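Local coordinates for protein decapping nuclease RAI1 (Scheffersomyces stipitis, PDB 5BTO) that hydrolyses NAD-capped, N7-methylguanosine-capped and triphosphate 5' ends of RNA with a divalent metal cation, and binds RAT1, stimulating its exoribonuclease activity, at residues G234-Y242 and L251-T259; P26-D37 and N212-T223. One frame throughout, in Å; residues are numbered along the deposited sequence.

Contact 1 of 2, residues G234-Y242 and L251-T259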
loop_
_atom_site.group_PDB
_atom_site.type_symbol
_atom_site.label_atom_id
_atom_site.label_comp_id
_atom_site.label_asym_id
_atom_site.label_seq_id
_atom_site.Cartn_x
_atom_site.Cartn_y
_atom_site.Cartn_z
ATOM N N GLY A 234 -15.310 24.191 5.183
ATOM C CA GLY A 234 -15.743 23.505 6.381
ATOM C C GLY A 234 -16.619 24.344 7.288
ATOM O O GLY A 234 -16.338 25.521 7.512
ATOM N N GLU A 235 -17.673 23.735 7.825
ATOM C CA GLU A 235 -18.496 24.416 8.829
ATOM C C GLU A 235 -17.698 24.706 10.090
ATOM O O GLU A 235 -16.908 23.876 10.554
ATOM C CB GLU A 235 -19.749 23.610 9.190
ATOM C CG GLU A 235 -20.694 24.403 10.112
ATOM C CD GLU A 235 -21.962 23.667 10.490
ATOM O OE1 GLU A 235 -22.146 22.523 10.030
ATOM O OE2 GLU A 235 -22.778 24.239 11.257
ATOM N N VAL A 236 -17.932 25.892 10.647
ATOM C CA VAL A 236 -17.277 26.344 11.865
ATOM C C VAL A 236 -18.365 26.687 12.868
ATOM O O VAL A 236 -19.348 27.356 12.526
ATOM C CB VAL A 236 -16.393 27.580 11.573
ATOM C CG1 VAL A 236 -16.054 28.345 12.863
ATOM C CG2 VAL A 236 -15.126 27.163 10.800
ATOM N N ASP A 237 -18.207 26.220 14.103
ATOM C CA ASP A 237 -19.291 26.324 15.073
ATOM C C ASP A 237 -19.415 27.714 15.695
ATOM O O ASP A 237 -20.519 28.235 15.821
ATOM C CB ASP A 237 -19.162 25.262 16.167
ATOM C CG ASP A 237 -19.303 23.851 15.620
ATOM O OD1 ASP A 237 -20.038 23.691 14.623
ATOM O OD2 ASP A 237 -18.684 22.916 16.174
ATOM N N CYS A 238 -18.291 28.313 16.069
ATOM C CA CYS A 238 -18.336 29.625 16.708
ATOM C C CYS A 238 -16.976 30.305 16.743
ATOM O O CYS A 238 -15.952 29.719 16.395
ATOM C CB CYS A 238 -18.904 29.506 18.136
ATOM S SG CYS A 238 -17.792 28.782 19.339
ATOM N N VAL A 239 -16.990 31.568 17.160
ATOM C CA VAL A 239 -15.786 32.322 17.455
ATOM C C VAL A 239 -15.614 32.315 18.970
ATOM O O VAL A 239 -16.591 32.495 19.696
ATOM C CB VAL A 239 -15.950 33.776 16.959
ATOM C CG1 VAL A 239 -14.845 34.668 17.477
ATOM C CG2 VAL A 239 -15.971 33.784 15.432
ATOM N N TRP A 240 -14.397 32.082 19.458
ATOM C CA TRP A 240 -14.199 32.078 20.911
ATOM C C TRP A 240 -13.932 33.454 21.499
ATOM O O TRP A 240 -14.260 33.707 22.652
ATOM C CB TRP A 240 -13.145 31.063 21.367
ATOM C CG TRP A 240 -11.752 31.315 20.918
ATOM C CD1 TRP A 240 -11.178 30.914 19.736
ATOM C CD2 TRP A 240 -10.727 31.980 21.658
ATOM N NE1 TRP A 240 -9.859 31.313 19.696
ATOM C CE2 TRP A 240 -9.561 31.973 20.860
ATOM C CE3 TRP A 240 -10.684 32.596 22.912
ATOM C CZ2 TRP A 240 -8.364 32.551 21.283
ATOM C CZ3 TRP A 240 -9.499 33.171 23.327
ATOM C CH2 TRP A 240 -8.354 33.146 22.515
ATOM N N ASP A 241 -13.351 34.352 20.718
ATOM C CA ASP A 241 -13.141 35.702 21.234
ATOM C C ASP A 241 -13.699 36.796 20.327
ATOM O O ASP A 241 -14.705 37.432 20.665
ATOM C CB ASP A 241 -11.675 35.939 21.644
ATOM C CG ASP A 241 -10.676 35.682 20.520
ATOM O OD1 ASP A 241 -11.070 35.222 19.430
ATOM O OD2 ASP A 241 -9.472 35.938 20.746
ATOM N N TYR A 242 -13.063 37.010 19.181
ATOM C CA TYR A 242 -13.489 38.058 18.263
ATOM C C TYR A 242 -12.984 37.755 16.859
ATOM O O TYR A 242 -12.065 36.953 16.684
ATOM C CB TYR A 242 -12.956 39.419 18.730
ATOM C CG TYR A 242 -11.447 39.511 18.711
ATOM C CD1 TYR A 242 -10.689 39.061 19.786
ATOM C CD2 TYR A 242 -10.781 40.038 17.614
ATOM C CE1 TYR A 242 -9.308 39.127 19.762
ATOM C CE2 TYR A 242 -9.405 40.115 17.585
ATOM C CZ TYR A 242 -8.675 39.656 18.659
ATOM O OH TYR A 242 -7.301 39.734 18.624
ATOM N N LEU A 251 -8.664 32.160 11.418
ATOM C CA LEU A 251 -8.865 30.759 11.843
ATOM C C LEU A 251 -8.560 30.528 13.320
ATOM O O LEU A 251 -9.224 29.721 13.987
ATOM C CB LEU A 251 -8.017 29.780 11.021
ATOM C CG LEU A 251 -8.476 29.529 9.589
ATOM C CD1 LEU A 251 -7.434 28.676 8.906
ATOM C CD2 LEU A 251 -9.855 28.862 9.558
ATOM N N SER A 252 -7.534 31.214 13.814
ATOM C CA SER A 252 -7.090 31.035 15.188
ATOM C C SER A 252 -8.133 31.505 16.183
ATOM O O SER A 252 -7.995 31.257 17.372
ATOM C CB SER A 252 -5.766 31.762 15.432
ATOM O OG SER A 252 -5.942 33.170 15.455
ATOM N N HIS A 253 -9.178 32.173 15.690
ATOM C CA HIS A 253 -10.249 32.697 16.548
ATOM C C HIS A 253 -11.511 31.833 16.559
ATOM O O HIS A 253 -12.495 32.147 17.243
ATOM C CB HIS A 253 -10.580 34.133 16.143
ATOM C CG HIS A 253 -9.428 35.067 16.299
ATOM N ND1 HIS A 253 -9.161 35.717 17.487
ATOM C CD2 HIS A 253 -8.465 35.456 15.430
ATOM C CE1 HIS A 253 -8.086 36.472 17.339
ATOM N NE2 HIS A 253 -7.649 36.338 16.099
ATOM N N TYR A 254 -11.474 30.732 15.816
ATOM C CA TYR A 254 -12.614 29.824 15.715
ATOM C C TYR A 254 -12.516 28.687 16.731
ATOM O O TYR A 254 -11.440 28.377 17.229
ATOM C CB TYR A 254 -12.676 29.195 14.322
ATOM C CG TYR A 254 -13.026 30.133 13.194
ATOM C CD1 TYR A 254 -13.791 31.275 13.409
ATOM C CD2 TYR A 254 -12.616 29.855 11.895
ATOM C CE1 TYR A 254 -14.117 32.119 12.353
ATOM C CE2 TYR A 254 -12.939 30.691 10.839
ATOM C CZ TYR A 254 -13.691 31.821 11.074
ATOM O OH TYR A 254 -14.016 32.648 10.029
ATOM N N MET A 255 -13.649 28.067 17.029
ATOM C CA MET A 255 -13.674 26.956 17.980
ATOM C C MET A 255 -14.754 25.964 17.561
ATOM O O MET A 255 -15.783 26.348 17.004
ATOM C CB MET A 255 -13.919 27.482 19.414
ATOM C CG MET A 255 -13.698 26.439 20.519
ATOM S SD MET A 255 -13.514 27.167 22.174
ATOM C CE MET A 255 -15.061 28.056 22.251
ATOM N N GLU A 256 -14.498 24.682 17.801
ATOM C CA GLU A 256 -15.468 23.632 17.551
ATOM C C GLU A 256 -16.224 23.303 18.837
ATOM O O GLU A 256 -15.655 23.381 19.924
ATOM C CB GLU A 256 -14.728 22.387 17.060
ATOM C CG GLU A 256 -15.613 21.232 16.663
ATOM C CD GLU A 256 -16.076 21.336 15.226
ATOM O OE1 GLU A 256 -15.557 22.208 14.500
ATOM O OE2 GLU A 256 -16.952 20.544 14.823
ATOM N N LEU A 257 -17.494 22.932 18.711
ATOM C CA LEU A 257 -18.316 22.538 19.867
ATOM C C LEU A 257 -18.899 21.144 19.647
ATOM O O LEU A 257 -19.581 20.908 18.657
ATOM C CB LEU A 257 -19.465 23.527 20.056
ATOM C CG LEU A 257 -19.045 24.980 20.256
ATOM C CD1 LEU A 257 -20.257 25.894 20.316
ATOM C CD2 LEU A 257 -18.205 25.102 21.516
ATOM N N LYS A 258 -18.653 20.232 20.588
ATOM C CA LYS A 258 -19.110 18.852 20.454
ATOM C C LYS A 258 -19.704 18.370 21.763
ATOM O O LYS A 258 -19.461 18.967 22.814
ATOM C CB LYS A 258 -17.936 17.938 20.091
ATOM C CG LYS A 258 -17.158 18.332 18.865
ATOM C CD LYS A 258 -17.924 18.029 17.602
ATOM C CE LYS A 258 -16.977 18.030 16.397
ATOM N NZ LYS A 258 -17.700 18.120 15.095
ATOM N N THR A 259 -20.452 17.270 21.699
ATOM C CA THR A 259 -20.994 16.637 22.898
ATOM C C THR A 259 -20.761 15.136 22.878
ATOM O O THR A 259 -20.589 14.533 21.816
ATOM C CB THR A 259 -22.510 16.852 23.026
ATOM O OG1 THR A 259 -23.181 16.140 21.977
ATOM C CG2 THR A 259 -22.858 18.327 22.957
HETATM O O HOH W 1 -14.654 23.400 12.096
HETATM O O HOH W 2 -18.483 22.142 12.686
HETATM O O HOH W 3 -19.700 20.472 15.689
#
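The divalent-metal site of this PD-(D/E)XK-type nuclease is built where Asp237 reaches across to Glu256 and Leu257. Asp237 OD2 accepts an almost straight bond from Leu257 N at 2.8 Å, on its anti lone pair, which helps hold the carboxylate's rotation. The same OD2 lies 3.2 Å from Glu256 OE2, the two carboxylate planes turned 52° apart. Glu256, CG anti to the backbone N, bends at chi2 (86°) to bring its carboxylate back beside Asp237. Such crowding of acids suits a metal site, and Glu186 adds a third. Lys258 NZ, a substrate-binding group, salt-bridges Glu256 OE2.

Beyond it a short antiparallel pairing, Cys238 with Met255 and Val239 with Tyr254, forms the edge of a mixed four-stranded sheet. Cys238 SG meets the end of Met255 and Leu257 CD1. Val236 CG1 sits over one face of the Tyr254 ring, 3.8 Å from its centroid, while Val239 CG2 touches the ring edge.

At the far end Trp240 NE1 donates to Ser252 O, 3.0 Å away and in the ring plane. His253 ND1 donates to Asp241 OD1 at 2.8 Å on its syn side, and the imidazole's CE1 edge points at the Tyr242 face.

Contact 2 of 2, residues P26-D37 and N212-T223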
loop_
_atom_site.group_PDB
_atom_site.type_symbol
_atom_site.label_atom_id
_atom_site.label_comp_id
_atom_site.label_asym_id
_atom_site.label_seq_id
_atom_site.Cartn_x
_atom_site.Cartn_y
_atom_site.Cartn_z
ATOM N N PRO A 26 -2.916 26.630 7.593
ATOM C CA PRO A 26 -4.105 27.015 6.829
ATOM C C PRO A 26 -4.421 28.501 6.998
ATOM O O PRO A 26 -4.082 29.128 8.023
ATOM C CB PRO A 26 -5.223 26.173 7.459
ATOM C CG PRO A 26 -4.534 25.093 8.215
ATOM C CD PRO A 26 -3.221 25.655 8.649
ATOM N N LYS A 27 -5.092 29.055 5.995
ATOM C CA LYS A 27 -5.500 30.453 6.024
ATOM C C LYS A 27 -6.874 30.606 5.378
ATOM O O LYS A 27 -7.097 30.127 4.264
ATOM C CB LYS A 27 -4.473 31.307 5.279
ATOM C CG LYS A 27 -4.952 32.704 4.968
ATOM C CD LYS A 27 -3.926 33.488 4.150
ATOM C CE LYS A 27 -4.462 34.865 3.796
ATOM N NZ LYS A 27 -3.436 35.746 3.172
ATOM N N GLU A 28 -7.802 31.258 6.070
ATOM C CA GLU A 28 -9.112 31.504 5.477
ATOM C C GLU A 28 -8.992 32.524 4.352
ATOM O O GLU A 28 -8.321 33.567 4.509
ATOM C CB GLU A 28 -10.110 32.037 6.512
ATOM C CG GLU A 28 -11.504 32.273 5.921
ATOM C CD GLU A 28 -12.517 32.752 6.951
ATOM O OE1 GLU A 28 -12.959 31.941 7.804
ATOM O OE2 GLU A 28 -12.880 33.938 6.891
ATOM N N ILE A 29 -9.661 32.256 3.237
ATOM C CA ILE A 29 -9.697 33.243 2.151
ATOM C C ILE A 29 -11.095 33.805 1.883
ATOM O O ILE A 29 -11.228 34.920 1.384
ATOM C CB ILE A 29 -9.048 32.727 0.839
ATOM C CG1 ILE A 29 -9.595 31.351 0.459
ATOM C CG2 ILE A 29 -7.540 32.684 0.982
ATOM C CD1 ILE A 29 -9.365 30.999 -1.024
ATOM N N PHE A 30 -12.134 33.040 2.211
ATOM C CA PHE A 30 -13.506 33.555 2.152
ATOM C C PHE A 30 -14.442 32.692 2.985
ATOM O O PHE A 30 -14.049 31.631 3.458
ATOM C CB PHE A 30 -14.018 33.711 0.699
ATOM C CG PHE A 30 -14.049 32.428 -0.113
ATOM C CD1 PHE A 30 -12.943 32.033 -0.856
ATOM C CD2 PHE A 30 -15.205 31.657 -0.189
ATOM C CE1 PHE A 30 -12.972 30.870 -1.631
ATOM C CE2 PHE A 30 -15.240 30.478 -0.970
ATOM C CZ PHE A 30 -14.127 30.104 -1.690
ATOM N N ALA A 31 -15.673 33.150 3.169
ATOM C CA ALA A 31 -16.660 32.367 3.893
ATOM C C ALA A 31 -18.001 32.498 3.209
ATOM O O ALA A 31 -18.207 33.397 2.400
ATOM C CB ALA A 31 -16.744 32.832 5.361
ATOM N N PHE A 32 -18.906 31.571 3.502
ATOM C CA PHE A 32 -20.302 31.733 3.123
ATOM C C PHE A 32 -21.183 31.086 4.180
ATOM O O PHE A 32 -20.671 30.456 5.105
ATOM C CB PHE A 32 -20.585 31.227 1.691
ATOM C CG PHE A 32 -20.393 29.736 1.486
ATOM C CD1 PHE A 32 -19.132 29.207 1.246
ATOM C CD2 PHE A 32 -21.486 28.879 1.473
ATOM C CE1 PHE A 32 -18.963 27.839 1.023
ATOM C CE2 PHE A 32 -21.328 27.509 1.247
ATOM C CZ PHE A 32 -20.067 26.990 1.021
ATOM N N ALA A 33 -22.492 31.276 4.084
ATOM C CA ALA A 33 -23.374 30.727 5.104
ATOM C C ALA A 33 -24.684 30.224 4.522
ATOM O O ALA A 33 -25.059 30.576 3.409
ATOM C CB ALA A 33 -23.638 31.777 6.206
ATOM N N ARG A 34 -25.363 29.370 5.275
ATOM C CA ARG A 34 -26.740 29.017 4.970
ATOM C C ARG A 34 -27.581 29.599 6.105
ATOM O O ARG A 34 -27.252 29.410 7.275
ATOM C CB ARG A 34 -26.901 27.497 4.883
ATOM C CG ARG A 34 -28.280 27.031 4.421
ATOM C CD ARG A 34 -28.308 25.524 4.181
ATOM N NE ARG A 34 -28.285 24.769 5.429
ATOM C CZ ARG A 34 -28.020 23.468 5.517
ATOM N NH1 ARG A 34 -27.748 22.764 4.425
ATOM N NH2 ARG A 34 -28.023 22.872 6.701
ATOM N N ASP A 35 -28.636 30.336 5.770
ATOM C CA ASP A 35 -29.425 30.996 6.809
ATOM C C ASP A 35 -30.543 30.111 7.347
ATOM O O ASP A 35 -30.673 28.949 6.955
ATOM C CB ASP A 35 -29.952 32.372 6.363
ATOM C CG ASP A 35 -30.988 32.290 5.252
ATOM O OD1 ASP A 35 -31.591 31.215 5.050
ATOM O OD2 ASP A 35 -31.212 33.324 4.585
ATOM N N ILE A 36 -31.332 30.672 8.257
ATOM C CA ILE A 36 -32.397 29.941 8.930
ATOM C C ILE A 36 -33.447 29.442 7.944
ATOM O O ILE A 36 -34.089 28.419 8.178
ATOM C CB ILE A 36 -33.074 30.817 10.000
ATOM C CG1 ILE A 36 -34.108 30.004 10.780
ATOM C CG2 ILE A 36 -33.724 32.039 9.358
ATOM C CD1 ILE A 36 -33.522 28.840 11.530
ATOM N N ASP A 37 -33.615 30.169 6.842
ATOM C CA ASP A 37 -34.572 29.786 5.812
ATOM C C ASP A 37 -33.962 28.830 4.788
ATOM O O ASP A 37 -34.635 28.397 3.858
ATOM C CB ASP A 37 -35.143 31.028 5.120
ATOM C CG ASP A 37 -36.093 31.808 6.014
ATOM O OD1 ASP A 37 -36.819 31.171 6.806
ATOM O OD2 ASP A 37 -36.113 33.056 5.926
ATOM N N ASN A 212 -32.192 24.675 15.589
ATOM C CA ASN A 212 -32.297 24.289 14.188
ATOM C C ASN A 212 -30.950 23.856 13.615
ATOM O O ASN A 212 -29.891 24.177 14.168
ATOM C CB ASN A 212 -32.861 25.441 13.349
ATOM C CG ASN A 212 -31.810 26.487 13.006
ATOM O OD1 ASN A 212 -31.059 26.336 12.041
ATOM N ND2 ASN A 212 -31.758 27.555 13.790
ATOM N N ASN A 213 -30.985 23.126 12.506
ATOM C CA ASN A 213 -29.743 22.767 11.826
ATOM C C ASN A 213 -29.683 23.311 10.400
ATOM O O ASN A 213 -28.882 22.854 9.583
ATOM C CB ASN A 213 -29.492 21.253 11.865
ATOM C CG ASN A 213 -30.461 20.472 11.001
ATOM O OD1 ASN A 213 -31.394 21.029 10.424
ATOM N ND2 ASN A 213 -30.230 19.169 10.894
ATOM N N TYR A 214 -30.532 24.294 10.114
ATOM C CA TYR A 214 -30.476 25.013 8.846
ATOM C C TYR A 214 -29.268 25.934 8.801
ATOM O O TYR A 214 -28.553 25.996 7.800
ATOM C CB TYR A 214 -31.741 25.845 8.640
ATOM C CG TYR A 214 -32.902 25.060 8.092
ATOM C CD1 TYR A 214 -33.654 24.232 8.915
ATOM C CD2 TYR A 214 -33.251 25.146 6.749
ATOM C CE1 TYR A 214 -34.722 23.510 8.417
ATOM C CE2 TYR A 214 -34.320 24.425 6.241
ATOM C CZ TYR A 214 -35.051 23.611 7.079
ATOM O OH TYR A 214 -36.112 22.895 6.581
ATOM N N GLU A 215 -29.045 26.652 9.897
ATOM C CA GLU A 215 -28.001 27.667 9.936
ATOM C C GLU A 215 -26.613 27.050 9.955
ATOM O O GLU A 215 -26.303 26.223 10.816
ATOM C CB GLU A 215 -28.192 28.593 11.143
ATOM C CG GLU A 215 -29.417 29.482 11.051
ATOM C CD GLU A 215 -29.640 30.286 12.314
ATOM O OE1 GLU A 215 -29.723 29.679 13.400
ATOM O OE2 GLU A 215 -29.728 31.527 12.218
ATOM N N GLN A 216 -25.789 27.459 8.993
ATOM C CA GLN A 216 -24.410 26.996 8.887
ATOM C C GLN A 216 -23.493 28.146 8.517
ATOM O O GLN A 216 -23.819 28.948 7.641
ATOM C CB GLN A 216 -24.275 25.921 7.808
ATOM C CG GLN A 216 -24.969 24.618 8.101
ATOM C CD GLN A 216 -24.696 23.592 7.022
ATOM O OE1 GLN A 216 -24.386 23.944 5.882
ATOM N NE2 GLN A 216 -24.803 22.319 7.375
ATOM N N TYR A 217 -22.337 28.209 9.172
ATOM C CA TYR A 217 -21.294 29.168 8.823
ATOM C C TYR A 217 -20.123 28.379 8.250
ATOM O O TYR A 217 -19.602 27.465 8.902
ATOM C CB TYR A 217 -20.863 29.961 10.062
ATOM C CG TYR A 217 -19.688 30.894 9.832
ATOM C CD1 TYR A 217 -19.838 32.063 9.097
ATOM C CD2 TYR A 217 -18.439 30.614 10.359
ATOM C CE1 TYR A 217 -18.773 32.917 8.886
ATOM C CE2 TYR A 217 -17.363 31.468 10.157
ATOM C CZ TYR A 217 -17.538 32.617 9.418
ATOM O OH TYR A 217 -16.479 33.470 9.222
ATOM N N ILE A 218 -19.732 28.694 7.019
ATOM C CA ILE A 218 -18.740 27.874 6.321
ATOM C C ILE A 218 -17.495 28.690 6.023
ATOM O O ILE A 218 -17.562 29.703 5.319
ATOM C CB ILE A 218 -19.284 27.330 4.978
ATOM C CG1 ILE A 218 -20.639 26.651 5.168
ATOM C CG2 ILE A 218 -18.271 26.366 4.320
ATOM C CD1 ILE A 218 -20.583 25.412 6.022
ATOM N N SER A 219 -16.369 28.252 6.576
ATOM C CA SER A 219 -15.083 28.868 6.299
ATOM C C SER A 219 -14.414 28.127 5.139
ATOM O O SER A 219 -14.426 26.897 5.079
ATOM C CB SER A 219 -14.192 28.818 7.547
ATOM O OG SER A 219 -12.867 29.244 7.264
ATOM N N VAL A 220 -13.834 28.875 4.214
ATOM C CA VAL A 220 -13.088 28.259 3.121
ATOM C C VAL A 220 -11.634 28.695 3.197
ATOM O O VAL A 220 -11.325 29.897 3.192
ATOM C CB VAL A 220 -13.675 28.608 1.741
ATOM C CG1 VAL A 220 -13.011 27.743 0.660
ATOM C CG2 VAL A 220 -15.178 28.396 1.745
ATOM N N ILE A 221 -10.747 27.709 3.266
ATOM C CA ILE A 221 -9.350 27.951 3.579
ATOM C C ILE A 221 -8.443 27.446 2.480
ATOM O O ILE A 221 -8.819 26.559 1.709
ATOM C CB ILE A 221 -8.938 27.246 4.902
ATOM C CG1 ILE A 221 -9.017 25.719 4.756
ATOM C CG2 ILE A 221 -9.839 27.701 6.054
ATOM C CD1 ILE A 221 -8.301 24.977 5.866
ATOM N N LYS A 222 -7.256 28.041 2.400
ATOM C CA LYS A 222 -6.181 27.492 1.584
ATOM C C LYS A 222 -5.240 26.762 2.520
ATOM O O LYS A 222 -4.899 27.262 3.596
ATOM C CB LYS A 222 -5.433 28.591 0.832
ATOM C CG LYS A 222 -6.092 29.024 -0.457
ATOM C CD LYS A 222 -5.264 30.101 -1.152
ATOM C CE LYS A 222 -3.780 29.750 -1.166
ATOM N NZ LYS A 222 -3.417 28.679 -2.140
ATOM N N THR A 223 -4.853 25.552 2.136
ATOM C CA THR A 223 -3.936 24.786 2.950
ATOM C C THR A 223 -3.175 23.842 2.036
ATOM O O THR A 223 -3.150 24.034 0.824
ATOM C CB THR A 223 -4.692 24.029 4.066
ATOM O OG1 THR A 223 -3.756 23.400 4.947
ATOM C CG2 THR A 223 -5.652 23.008 3.475
HETATM O O HOH W 4 -30.539 32.966 9.648
#
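Strand 27-34 pairs antiparallel with strand 216-223 through a ladder of backbone bonds, from Lys27 with Lys222 to Arg34 with Gln216. The ladder steps once: Ile29 N bonds to Val220 O at 2.9 Å and Phe30 N reaches the same oxygen only weakly, a classic beta bulge shifting the register by one.

Apolar packing fills the face carrying Phe30, Phe32, Ile218 and Val220. Val220 CB lies over the Phe30 ring, 3.8 Å from its centroid, and Ile218 CB over the centre of the Phe32 ring at 4.0 Å. Both phenylalanines hold CG between backbone N and carbonyl carbon (chi1 60° and 65°), which lays Phe30 obliquely across Val220 and Phe32 alongside Ile218. These strands belong to the large mixed sheet of the nuclease fold, and helix 87-101 packs against both phenylalanines. On the other face small Ala31 lies against Tyr217.

Polar side chains add further bonds. Ser219 OG donates to Glu28 OE1 at 2.8 Å, while Glu28 OE2 forms a salt bridge with Lys48. Arg34, bent at chi3, sends NE in the guanidinium plane to a lone pair of Tyr214 O at 2.7 Å; NH2 bonds weakly to Asn213 O, NH1 bonds Asn83, and the Gln216 amide stacks on one guanidinium face, planes 15° apart. A methionine in its place would probably leave the Tyr214 carbonyl and Asn83 without this donor and the Gln216 amide free to turn. Nearby, Asn212 OD1 accepts from Glu215 N, an Asx motif.

Overall arrangement
Both contacts are partly buried antiparallel pairings, with centres 11 Å apart. Contact 2 is the longer, joining two strands of the large mixed sheet, whereas contact 1 starts on neighbouring strand 228-235 and crosses to the edge of the four-stranded sheet. Their chemistry differs accordingly: apolar packing under a helix and polar ends in contact 2, clustered acids and ordered water at the metal site in contact 1, whose far end carries the exposed Trp240 and Tyr242. They meet directly where Tyr254 OH lies 2.6 Å from Glu28 OE1 and 2.7 Å from Tyr217 OH, both probable hydrogen bonds. Glu235, a substrate-binding residue, packs its CG on Tyr217 O, which brings contact 2 beside the active site.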